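Local structure of extracellular solute-binding protein family 1 (Pseudothermotoga lettingae, 5CI5) at residues Ala84-Trp89 against Trp120-Tyr125; Asp63-Lys68 against Gly299-Val304; Thr192-Met197 against Val368-Ile373. The protein binds alpha-D-tagatopyranose and probably delivers such a sugar to an ABC transporter for uptake into the cell. All coordinates share one frame; numbering follows the deposited sequence.

Contact 1 (Ala84-Trp89 against Trp120-Tyr125); sequences ADLGGW and WPTVTY. With T6T (alpha-D-tagatopyranose), chain C.
Leu-86 sends its CD2 methyl into the turn Trp-120-Val-123, where it lies against Thr-122 and Val-123. CD2 is 3.4 Å from Thr-122 OG1. On the apolar side the same methyl packs against Val-123 CG1 at 3.6 Å, and Ala-302 of strand 298-304 touches the side chains of both Leu-86 and Val-123. A branched aliphatic residue suits each of these two places, because it offers apolar methyls where each meets the other and Ala-302. Thr-122 OG1 sits between its own backbone N and carbonyl carbon (chi1 75°); it is hydrogen-bonded to Leu-119 O, so its polar demand is met by the residue just before the turn while its outline packs against leucine.

Beside this dry patch the contact is looser and wet. Water 1 donates to both Asp-85 O and Thr-122 O, with 2.8 Å from its oxygen to each of these two atoms. Water 2 likewise joins Leu-86 O to Thr-122 O, so that one threonine carbonyl accepts from two waters.

Asp-85, at the end of strand 81-85, faces the sugar. Its OD1 accepts from Gly-87 N at 2.8 Å, an Asx turn with a nearly straight bond (163°) that arrives 38° out of the carboxylate plane. Asp-85 CB lies 3.3 Å above the plane of the Trp-89 indole, over its centre. Gly-88, just before helix 89-95, has a positive phi that glycine adopts easily.

The carboxylate takes two sugar hydroxyls: O4 of the tagatose donates to Asp-85 OD1 at 2.6 Å and O5 donates to Asp-85 OD2 at 2.7 Å. A carboxylate suits a pair of neighbouring hydroxyls because each oxygen can accept one; since OD1 takes both Gly-87 N and sugar O4, the Asx turn would tend to fix the carboxylate's rotation, with the water bridges behind the loop.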
loop_
_atom_site.group_PDB
_atom_site.type_symbol
_atom_site.label_atom_id
_atom_site.label_comp_id
_atom_site.label_asym_id
_atom_site.label_seq_id
_atom_site.Cartn_x
_atom_site.Cartn_y
_atom_site.Cartn_z
ATOM N N ALA A 84 4.539 2.748 -10.425
ATOM C CA ALA A 84 3.562 3.776 -10.063
ATOM C C ALA A 84 2.531 3.123 -9.149
ATOM O O ALA A 84 2.035 2.018 -9.421
ATOM C CB ALA A 84 2.901 4.392 -11.287
ATOM N N ASP A 85 2.226 3.792 -8.055
ATOM C CA ASP A 85 1.277 3.287 -7.044
ATOM C C ASP A 85 -0.125 3.093 -7.640
ATOM O O ASP A 85 -0.648 3.948 -8.332
ATOM C CB ASP A 85 1.271 4.268 -5.865
ATOM C CG ASP A 85 0.763 3.672 -4.592
ATOM O OD1 ASP A 85 -0.212 2.874 -4.617
ATOM O OD2 ASP A 85 1.349 4.019 -3.537
ATOM N N LEU A 86 -0.731 1.939 -7.364
ATOM C CA LEU A 86 -2.114 1.714 -7.753
ATOM C C LEU A 86 -3.073 2.692 -7.071
ATOM O O LEU A 86 -4.218 2.866 -7.516
ATOM C CB LEU A 86 -2.511 0.271 -7.449
ATOM C CG LEU A 86 -1.772 -0.824 -8.232
ATOM C CD1 LEU A 86 -2.429 -2.165 -7.912
ATOM C CD2 LEU A 86 -1.760 -0.567 -9.739
ATOM N N GLY A 87 -2.613 3.348 -6.011
ATOM C CA GLY A 87 -3.405 4.340 -5.306
ATOM C C GLY A 87 -3.392 5.705 -5.965
ATOM O O GLY A 87 -2.871 6.680 -5.409
ATOM N N GLY A 88 -3.989 5.778 -7.151
ATOM C CA GLY A 88 -4.289 7.050 -7.789
ATOM C C GLY A 88 -3.224 7.663 -8.671
ATOM O O GLY A 88 -3.479 8.681 -9.347
ATOM N N TRP A 89 -2.007 7.134 -8.665
ATOM C CA TRP A 89 -0.971 7.805 -9.451
ATOM C C TRP A 89 -1.219 7.689 -10.955
ATOM O O TRP A 89 -0.921 8.630 -11.693
ATOM C CB TRP A 89 0.424 7.262 -9.171
ATOM C CG TRP A 89 0.940 7.385 -7.764
ATOM C CD1 TRP A 89 0.228 7.673 -6.608
ATOM C CD2 TRP A 89 2.301 7.228 -7.358
ATOM N NE1 TRP A 89 1.072 7.663 -5.529
ATOM C CE2 TRP A 89 2.348 7.404 -5.956
ATOM C CE3 TRP A 89 3.482 6.965 -8.045
ATOM C CZ2 TRP A 89 3.530 7.300 -5.238
ATOM C CZ3 TRP A 89 4.658 6.853 -7.329
ATOM C CH2 TRP A 89 4.673 7.031 -5.942
ATOM N N TRP A 120 -7.925 -3.357 -12.712
ATOM C CA TRP A 120 -7.892 -2.532 -13.924
ATOM C C TRP A 120 -8.404 -1.114 -13.692
ATOM O O TRP A 120 -7.812 -0.189 -14.205
ATOM C CB TRP A 120 -8.658 -3.198 -15.058
ATOM C CG TRP A 120 -7.960 -4.405 -15.602
ATOM C CD1 TRP A 120 -8.476 -5.661 -15.732
ATOM C CD2 TRP A 120 -6.607 -4.478 -16.079
ATOM N NE1 TRP A 120 -7.530 -6.512 -16.273
ATOM C CE2 TRP A 120 -6.372 -5.812 -16.477
ATOM C CE3 TRP A 120 -5.576 -3.550 -16.197
ATOM C CZ2 TRP A 120 -5.145 -6.235 -17.001
ATOM C CZ3 TRP A 120 -4.358 -3.963 -16.717
ATOM C CH2 TRP A 120 -4.155 -5.298 -17.121
ATOM N N PRO A 121 -9.457 -0.924 -12.860
ATOM C CA PRO A 121 -9.890 0.464 -12.655
ATOM C C PRO A 121 -8.814 1.373 -12.045
ATOM O O PRO A 121 -8.848 2.596 -12.266
ATOM C CB PRO A 121 -11.104 0.309 -11.718
ATOM C CG PRO A 121 -11.639 -1.033 -12.059
ATOM C CD PRO A 121 -10.427 -1.882 -12.295
ATOM N N THR A 122 -7.864 0.801 -11.300
ATOM C CA THR A 122 -6.839 1.591 -10.631
ATOM C C THR A 122 -5.810 2.193 -11.584
ATOM O O THR A 122 -5.086 3.121 -11.195
ATOM C CB THR A 122 -6.057 0.765 -9.578
ATOM O OG1 THR A 122 -5.140 -0.135 -10.224
ATOM C CG2 THR A 122 -7.000 -0.032 -8.670
ATOM N N VAL A 123 -5.738 1.672 -12.815
ATOM C CA VAL A 123 -4.756 2.132 -13.798
ATOM C C VAL A 123 -5.435 2.640 -15.072
ATOM O O VAL A 123 -4.776 2.751 -16.130
ATOM C CB VAL A 123 -3.738 1.025 -14.170
ATOM C CG1 VAL A 123 -2.861 0.658 -12.974
ATOM C CG2 VAL A 123 -4.444 -0.230 -14.730
ATOM N N THR A 124 -6.722 2.983 -14.951
ATOM C CA THR A 124 -7.541 3.410 -16.076
ATOM C C THR A 124 -7.880 4.900 -15.987
ATOM O O THR A 124 -8.204 5.430 -14.914
ATOM C CB THR A 124 -8.835 2.558 -16.159
ATOM O OG1 THR A 124 -8.493 1.195 -16.414
ATOM C CG2 THR A 124 -9.751 3.040 -17.281
ATOM N N TYR A 125 -7.747 5.576 -17.128
ATOM C CA TYR A 125 -8.153 6.972 -17.270
ATOM C C TYR A 125 -9.006 7.056 -18.544
ATOM O O TYR A 125 -8.546 6.686 -19.625
ATOM C CB TYR A 125 -6.916 7.901 -17.345
ATOM C CG TYR A 125 -7.264 9.321 -17.687
ATOM C CD1 TYR A 125 -7.862 10.150 -16.744
ATOM C CD2 TYR A 125 -7.029 9.840 -18.973
ATOM C CE1 TYR A 125 -8.217 11.466 -17.061
ATOM C CE2 TYR A 125 -7.383 11.149 -19.299
ATOM C CZ TYR A 125 -7.998 11.955 -18.329
ATOM O OH TYR A 125 -8.377 13.263 -18.577
HETATM O O3 T6T C . -0.058 -0.848 -0.766
HETATM C C3 T6T C . 1.074 -0.316 -1.446
HETATM C C4 T6T C . 0.721 1.075 -1.972
HETATM O O4 T6T C . -0.470 1.009 -2.768
HETATM C C5 T6T C . 0.528 1.990 -0.782
HETATM O O5 T6T C . 0.205 3.311 -1.222
HETATM C C6 T6T C . 1.779 1.994 0.091
HETATM O O6 T6T C . 2.031 0.665 0.545
HETATM C C2 T6T C . 2.243 -0.273 -0.515
HETATM O O2 T6T C . 3.421 0.093 -1.243
HETATM C C1 T6T C . 2.486 -1.648 0.145
HETATM O O1 T6T C . 2.640 -2.679 -0.760
HETATM O O HOH W 1 -2.790 4.313 -10.054
HETATM O O HOH W 2 -6.144 4.772 -9.019
#

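Contact 2 (Asp63-Lys68 against Gly299-Val304). With T6T (alpha-D-tagatopyranose), chain C.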
loop_
_atom_site.group_PDB
_atom_site.type_symbol
_atom_site.label_atom_id
_atom_site.label_comp_id
_atom_site.label_asym_id
_atom_site.label_seq_id
_atom_site.Cartn_x
_atom_site.Cartn_y
_atom_site.Cartn_z
ATOM N N ASP A 63 8.910 6.852 0.721
ATOM C CA ASP A 63 8.396 8.081 1.314
ATOM C C ASP A 63 8.646 9.312 0.429
ATOM O O ASP A 63 7.925 10.304 0.549
ATOM C CB ASP A 63 9.003 8.304 2.695
ATOM C CG ASP A 63 8.520 7.296 3.733
ATOM O OD1 ASP A 63 7.755 6.376 3.399
ATOM O OD2 ASP A 63 8.913 7.432 4.915
ATOM N N THR A 64 9.638 9.245 -0.449
ATOM C CA THR A 64 9.924 10.377 -1.342
ATOM C C THR A 64 9.761 10.035 -2.813
ATOM O O THR A 64 10.089 10.858 -3.682
ATOM C CB THR A 64 11.356 10.935 -1.133
ATOM O OG1 THR A 64 12.333 9.930 -1.406
ATOM C CG2 THR A 64 11.525 11.420 0.286
ATOM N N TYR A 65 9.218 8.855 -3.118
ATOM C CA TYR A 65 9.230 8.412 -4.505
ATOM C C TYR A 65 8.242 9.204 -5.382
ATOM O O TYR A 65 8.573 9.532 -6.522
ATOM C CB TYR A 65 8.955 6.906 -4.595
ATOM C CG TYR A 65 8.941 6.359 -6.017
ATOM C CD1 TYR A 65 9.945 6.694 -6.921
ATOM C CD2 TYR A 65 7.925 5.504 -6.455
ATOM C CE1 TYR A 65 9.950 6.183 -8.215
ATOM C CE2 TYR A 65 7.919 4.986 -7.765
ATOM C CZ TYR A 65 8.921 5.354 -8.639
ATOM O OH TYR A 65 8.943 4.876 -9.924
ATOM N N TYR A 66 7.061 9.542 -4.874
ATOM C CA TYR A 66 6.088 10.281 -5.686
ATOM C C TYR A 66 6.691 11.588 -6.187
ATOM O O TYR A 66 6.625 11.914 -7.362
ATOM C CB TYR A 66 4.821 10.575 -4.890
ATOM C CG TYR A 66 3.762 11.313 -5.685
ATOM C CD1 TYR A 66 3.039 10.662 -6.682
ATOM C CD2 TYR A 66 3.482 12.655 -5.453
ATOM C CE1 TYR A 66 2.051 11.335 -7.405
ATOM C CE2 TYR A 66 2.504 13.333 -6.185
ATOM C CZ TYR A 66 1.800 12.672 -7.162
ATOM O OH TYR A 66 0.831 13.368 -7.877
ATOM N N ASP A 67 7.284 12.333 -5.269
ATOM C CA ASP A 67 7.839 13.633 -5.621
ATOM C C ASP A 67 8.966 13.501 -6.642
ATOM O O ASP A 67 9.049 14.305 -7.567
ATOM C CB ASP A 67 8.327 14.353 -4.371
ATOM C CG ASP A 67 7.177 14.824 -3.487
ATOM O OD1 ASP A 67 6.037 14.982 -3.994
ATOM O OD2 ASP A 67 7.411 15.025 -2.281
ATOM N N LYS A 68 9.817 12.493 -6.493
ATOM C CA LYS A 68 10.875 12.268 -7.479
ATOM C C LYS A 68 10.321 11.876 -8.847
ATOM O O LYS A 68 10.818 12.327 -9.898
ATOM C CB LYS A 68 11.832 11.195 -6.975
ATOM C CG LYS A 68 12.648 11.656 -5.771
ATOM C CD LYS A 68 13.561 10.543 -5.255
ATOM C CE LYS A 68 14.675 11.096 -4.357
ATOM N NZ LYS A 68 14.124 11.769 -3.172
ATOM N N GLY A 299 -4.185 -2.036 -2.503
ATOM C CA GLY A 299 -2.950 -1.383 -2.891
ATOM C C GLY A 299 -2.103 -2.189 -3.859
ATOM O O GLY A 299 -2.493 -3.257 -4.340
ATOM N N GLY A 300 -0.922 -1.641 -4.156
ATOM C CA GLY A 300 0.017 -2.284 -5.051
ATOM C C GLY A 300 0.717 -1.287 -5.958
ATOM O O GLY A 300 0.631 -0.057 -5.743
ATOM N N TRP A 301 1.401 -1.821 -6.973
ATOM C CA TRP A 301 2.178 -1.017 -7.917
ATOM C C TRP A 301 1.973 -1.520 -9.338
ATOM O O TRP A 301 1.873 -2.724 -9.559
ATOM C CB TRP A 301 3.668 -1.041 -7.574
ATOM C CG TRP A 301 3.898 -0.401 -6.259
ATOM C CD1 TRP A 301 3.685 -0.965 -5.040
ATOM C CD2 TRP A 301 4.287 0.956 -6.014
ATOM N NE1 TRP A 301 3.914 -0.047 -4.047
ATOM C CE2 TRP A 301 4.289 1.137 -4.624
ATOM C CE3 TRP A 301 4.622 2.037 -6.841
ATOM C CZ2 TRP A 301 4.648 2.347 -4.027
ATOM C CZ3 TRP A 301 4.966 3.234 -6.247
ATOM C CH2 TRP A 301 4.954 3.385 -4.854
ATOM N N ALA A 302 1.900 -0.573 -10.274
ATOM C CA ALA A 302 1.858 -0.839 -11.706
ATOM C C ALA A 302 3.157 -0.402 -12.366
ATOM O O ALA A 302 3.893 0.425 -11.830
ATOM C CB ALA A 302 0.686 -0.110 -12.372
ATOM N N LEU A 303 3.419 -0.987 -13.526
ATOM C CA LEU A 303 4.486 -0.571 -14.411
ATOM C C LEU A 303 3.898 0.369 -15.467
ATOM O O LEU A 303 2.904 0.040 -16.110
ATOM C CB LEU A 303 5.153 -1.772 -15.080
ATOM C CG LEU A 303 5.648 -2.830 -14.117
ATOM C CD1 LEU A 303 6.060 -4.088 -14.870
ATOM C CD2 LEU A 303 6.810 -2.297 -13.312
ATOM N N VAL A 304 4.502 1.542 -15.608
ATOM C CA VAL A 304 4.037 2.543 -16.581
ATOM C C VAL A 304 5.194 2.968 -17.483
ATOM O O VAL A 304 6.345 2.863 -17.104
ATOM C CB VAL A 304 3.416 3.803 -15.916
ATOM C CG1 VAL A 304 2.323 3.378 -14.947
ATOM C CG2 VAL A 304 4.461 4.656 -15.212
HETATM O O3 T6T C . -0.058 -0.848 -0.766
HETATM C C3 T6T C . 1.074 -0.316 -1.446
HETATM C C4 T6T C . 0.721 1.075 -1.972
HETATM O O4 T6T C . -0.470 1.009 -2.768
HETATM C C5 T6T C . 0.528 1.990 -0.782
HETATM O O5 T6T C . 0.205 3.311 -1.222
HETATM C C6 T6T C . 1.779 1.994 0.091
HETATM O O6 T6T C . 2.031 0.665 0.545
HETATM C C2 T6T C . 2.243 -0.273 -0.515
HETATM O O2 T6T C . 3.421 0.093 -1.243
HETATM C C1 T6T C . 2.486 -1.648 0.145
HETATM O O1 T6T C . 2.640 -2.679 -0.760
#
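Tyr-65 on helix 62-75 reaches Trp-301 on strand 298-304 across well-separated backbones, with 12.3 Å between Tyr-65 CA and Trp-301 CA, so long aromatic side chains make the whole contact. The two side chains run antiparallel to one another. Trp-301 CZ3 comes to the edge of the phenol, near its plane, 3.7 Å from Tyr-65 CD2. The two six-membered rings are tilted by 42°. Carrying CG anti to its backbone N (chi1 180°), Tyr-65 extends from the helix toward the strand, and its hydroxyl is hydrogen-bonded to Phe-83 O.

The pyrrole edge of the indole serves the sugar: Trp-301 NE1 donates to tagatose O2 at 2.9 Å, with O2 at the ring edge and in its plane. Tryptophan suits this place by offering apolar carbons to tyrosine and an N-H to a hydroxyl. Gly-300 N donates to sugar O4 at 3.0 Å, almost straight at 171°. Without a side chain, Gly-299 leaves room for sugar O3, and Gly-300 has backbone angles that favour glycine.

Around the pair, Trp-89 of helix 89-95 meets Trp-301 edge-to-face, while strand 298-304 lies between strands 81-85 and 128-138, antiparallel to both.

Contact 3 (Thr192-Met197 against Val368-Ile373); sequences TTLGYM and VARPPI. With T6T (alpha-D-tagatopyranose), chain C.
Arg-370 lies across Leu-194 and Met-197, crossing each side chain at about a right angle. From CB the arginine chain leads to CG, which rests against the selenomethionine at position 197, 3.6 Å from Met-197 SE. That flexible, bulky chain brings its CE methyl to CG as well. Next, Arg-370 CD is 4.0 Å from Leu-194 CD2, and a bend at chi3 (-81°) turns the remainder toward the pocket. NE and CZ then pass beneath the same leucine methyl, which sits 3.5 Å above the guanidinium plane, over its centre; a compact branched residue suits such a flat face.

At the tip, the two terminal nitrogens divide the sugar between them. Arg-370 NH1 donates to tagatose O5 at 2.9 Å, almost straight (173°), and Arg-370 NH2 to tagatose O4 at 2.9 Å (157°). NH1 also forms a salt bridge with Glu-190, and NH2 a hydrogen bond with Leu-298 O.

Chemistry is thus divided by direction: apolar groups from helix 190-202 support the arginine stem and one guanidinium face, while N-H groups at the rim bind two adjacent hydroxyls. Glu-190, and more weakly the distant Asp-85, would balance the charge beside a neutral sugar.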
loop_
_atom_site.group_PDB
_atom_site.type_symbol
_atom_site.label_atom_id
_atom_site.label_comp_id
_atom_site.label_asym_id
_atom_site.label_seq_id
_atom_site.Cartn_x
_atom_site.Cartn_y
_atom_site.Cartn_z
ATOM N N THR A 192 -0.506 7.319 6.500
ATOM C CA THR A 192 -1.426 7.988 7.406
ATOM C C THR A 192 -2.839 8.113 6.808
ATOM O O THR A 192 -3.847 7.863 7.476
ATOM C CB THR A 192 -0.844 9.349 7.783
ATOM O OG1 THR A 192 0.398 9.109 8.454
ATOM C CG2 THR A 192 -1.813 10.161 8.690
ATOM N N THR A 193 -2.918 8.409 5.521
ATOM C CA THR A 193 -4.192 8.385 4.830
ATOM C C THR A 193 -4.786 7.000 4.827
ATOM O O THR A 193 -5.979 6.833 5.050
ATOM C CB THR A 193 -4.047 8.863 3.394
ATOM O OG1 THR A 193 -3.578 10.204 3.462
ATOM C CG2 THR A 193 -5.393 8.822 2.616
ATOM N N LEU A 194 -3.960 6.007 4.538
ATOM C CA LEU A 194 -4.443 4.640 4.504
ATOM C C LEU A 194 -4.934 4.201 5.864
ATOM O O LEU A 194 -5.959 3.514 5.963
ATOM C CB LEU A 194 -3.343 3.701 3.982
ATOM C CG LEU A 194 -3.004 3.850 2.498
ATOM C CD1 LEU A 194 -1.648 3.253 2.210
ATOM C CD2 LEU A 194 -4.075 3.216 1.639
ATOM N N GLY A 195 -4.225 4.594 6.918
ATOM C CA GLY A 195 -4.651 4.288 8.282
ATOM C C GLY A 195 -6.012 4.902 8.570
ATOM O O GLY A 195 -6.935 4.237 9.040
ATOM N N TYR A 196 -6.156 6.190 8.291
ATOM C CA TYR A 196 -7.434 6.818 8.506
ATOM C C TYR A 196 -8.552 6.138 7.688
ATOM O O TYR A 196 -9.645 5.881 8.209
ATOM C CB TYR A 196 -7.373 8.316 8.181
ATOM C CG TYR A 196 -8.739 8.932 8.333
ATOM C CD1 TYR A 196 -9.338 9.031 9.599
ATOM C CD2 TYR A 196 -9.444 9.357 7.240
ATOM C CE1 TYR A 196 -10.612 9.542 9.743
ATOM C CE2 TYR A 196 -10.714 9.882 7.379
ATOM C CZ TYR A 196 -11.276 9.972 8.629
ATOM O OH TYR A 196 -12.560 10.489 8.753
HETATM N N MSE A 197 -8.285 5.836 6.417
HETATM C CA MSE A 197 -9.261 5.150 5.574
HETATM C C MSE A 197 -9.669 3.807 6.152
HETATM O O MSE A 197 -10.855 3.472 6.123
HETATM C CB MSE A 197 -8.728 4.947 4.152
HETATM C CG MSE A 197 -8.707 6.211 3.342
HETATM SE SE MSE A 197 -8.001 5.919 1.534
HETATM C CE MSE A 197 -9.466 4.792 0.846
ATOM N N VAL A 368 -11.560 -1.881 -0.501
ATOM C CA VAL A 368 -11.990 -0.654 -1.169
ATOM C C VAL A 368 -10.813 0.060 -1.795
ATOM O O VAL A 368 -9.671 -0.045 -1.334
ATOM C CB VAL A 368 -12.728 0.310 -0.228
ATOM C CG1 VAL A 368 -13.923 -0.407 0.414
ATOM C CG2 VAL A 368 -11.804 0.897 0.830
ATOM N N ALA A 369 -11.097 0.760 -2.885
ATOM C CA ALA A 369 -10.063 1.486 -3.601
ATOM C C ALA A 369 -10.087 2.962 -3.259
ATOM O O ALA A 369 -11.166 3.583 -3.184
ATOM C CB ALA A 369 -10.236 1.304 -5.101
ATOM N N ARG A 370 -8.897 3.534 -3.130
ATOM C CA ARG A 370 -8.717 4.979 -3.248
ATOM C C ARG A 370 -9.320 5.405 -4.586
ATOM O O ARG A 370 -9.266 4.667 -5.572
ATOM C CB ARG A 370 -7.235 5.346 -3.166
ATOM C CG ARG A 370 -6.679 5.217 -1.758
ATOM C CD ARG A 370 -5.140 5.080 -1.720
ATOM N NE ARG A 370 -4.697 3.729 -1.996
ATOM C CZ ARG A 370 -3.426 3.347 -1.924
ATOM N NH1 ARG A 370 -2.480 4.212 -1.589
ATOM N NH2 ARG A 370 -3.109 2.102 -2.183
ATOM N N PRO A 371 -9.921 6.591 -4.623
ATOM C CA PRO A 371 -10.616 6.984 -5.857
ATOM C C PRO A 371 -9.661 7.176 -7.046
ATOM O O PRO A 371 -8.659 7.887 -6.904
ATOM C CB PRO A 371 -11.293 8.303 -5.470
ATOM C CG PRO A 371 -10.551 8.802 -4.316
ATOM C CD PRO A 371 -10.013 7.613 -3.582
ATOM N N PRO A 372 -9.967 6.538 -8.195
ATOM C CA PRO A 372 -9.057 6.566 -9.364
ATOM C C PRO A 372 -9.217 7.864 -10.152
ATOM O O PRO A 372 -9.666 7.886 -11.314
ATOM C CB PRO A 372 -9.494 5.330 -10.168
ATOM C CG PRO A 372 -10.947 5.240 -9.883
ATOM C CD PRO A 372 -11.084 5.605 -8.419
ATOM N N ILE A 373 -8.847 8.961 -9.501
ATOM C CA ILE A 373 -9.037 10.299 -10.057
ATOM C C ILE A 373 -7.777 11.104 -9.900
ATOM O O ILE A 373 -6.967 10.872 -8.979
ATOM C CB ILE A 373 -10.239 11.028 -9.380
ATOM C CG1 ILE A 373 -9.932 11.305 -7.899
ATOM C CG2 ILE A 373 -11.509 10.199 -9.557
ATOM C CD1 ILE A 373 -11.039 12.042 -7.143
HETATM O O3 T6T C . -0.058 -0.848 -0.766
HETATM C C3 T6T C . 1.074 -0.316 -1.446
HETATM C C4 T6T C . 0.721 1.075 -1.972
HETATM O O4 T6T C . -0.470 1.009 -2.768
HETATM C C5 T6T C . 0.528 1.990 -0.782
HETATM O O5 T6T C . 0.205 3.311 -1.222
HETATM C C6 T6T C . 1.779 1.994 0.091
HETATM O O6 T6T C . 2.031 0.665 0.545
HETATM C C2 T6T C . 2.243 -0.273 -0.515
HETATM O O2 T6T C . 3.421 0.093 -1.243
HETATM C C1 T6T C . 2.486 -1.648 0.145
HETATM O O1 T6T C . 2.640 -2.679 -0.760
#

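How the contacts relate
From the N terminus, helix 62-75 supplies the first half of contact 2, and strand 81-85 with its following loop opens contact 1. Contact 1 closes soonest, at 120-125, and falls wholly within the longer loop of contact 2, completed at 299-304. Before that, helix 190-202 begins contact 3, so contacts 2 and 3 cross; 368-373 completes the latter, which follows contact 1 in series. Contacts 1 and 2 share a sheet, where Ala-84 O faces Ala-302 N on neighbouring strands. Contact 3 brings a helix and a late loop to the same sugar, consistent with ligand binding between two lobes in this family.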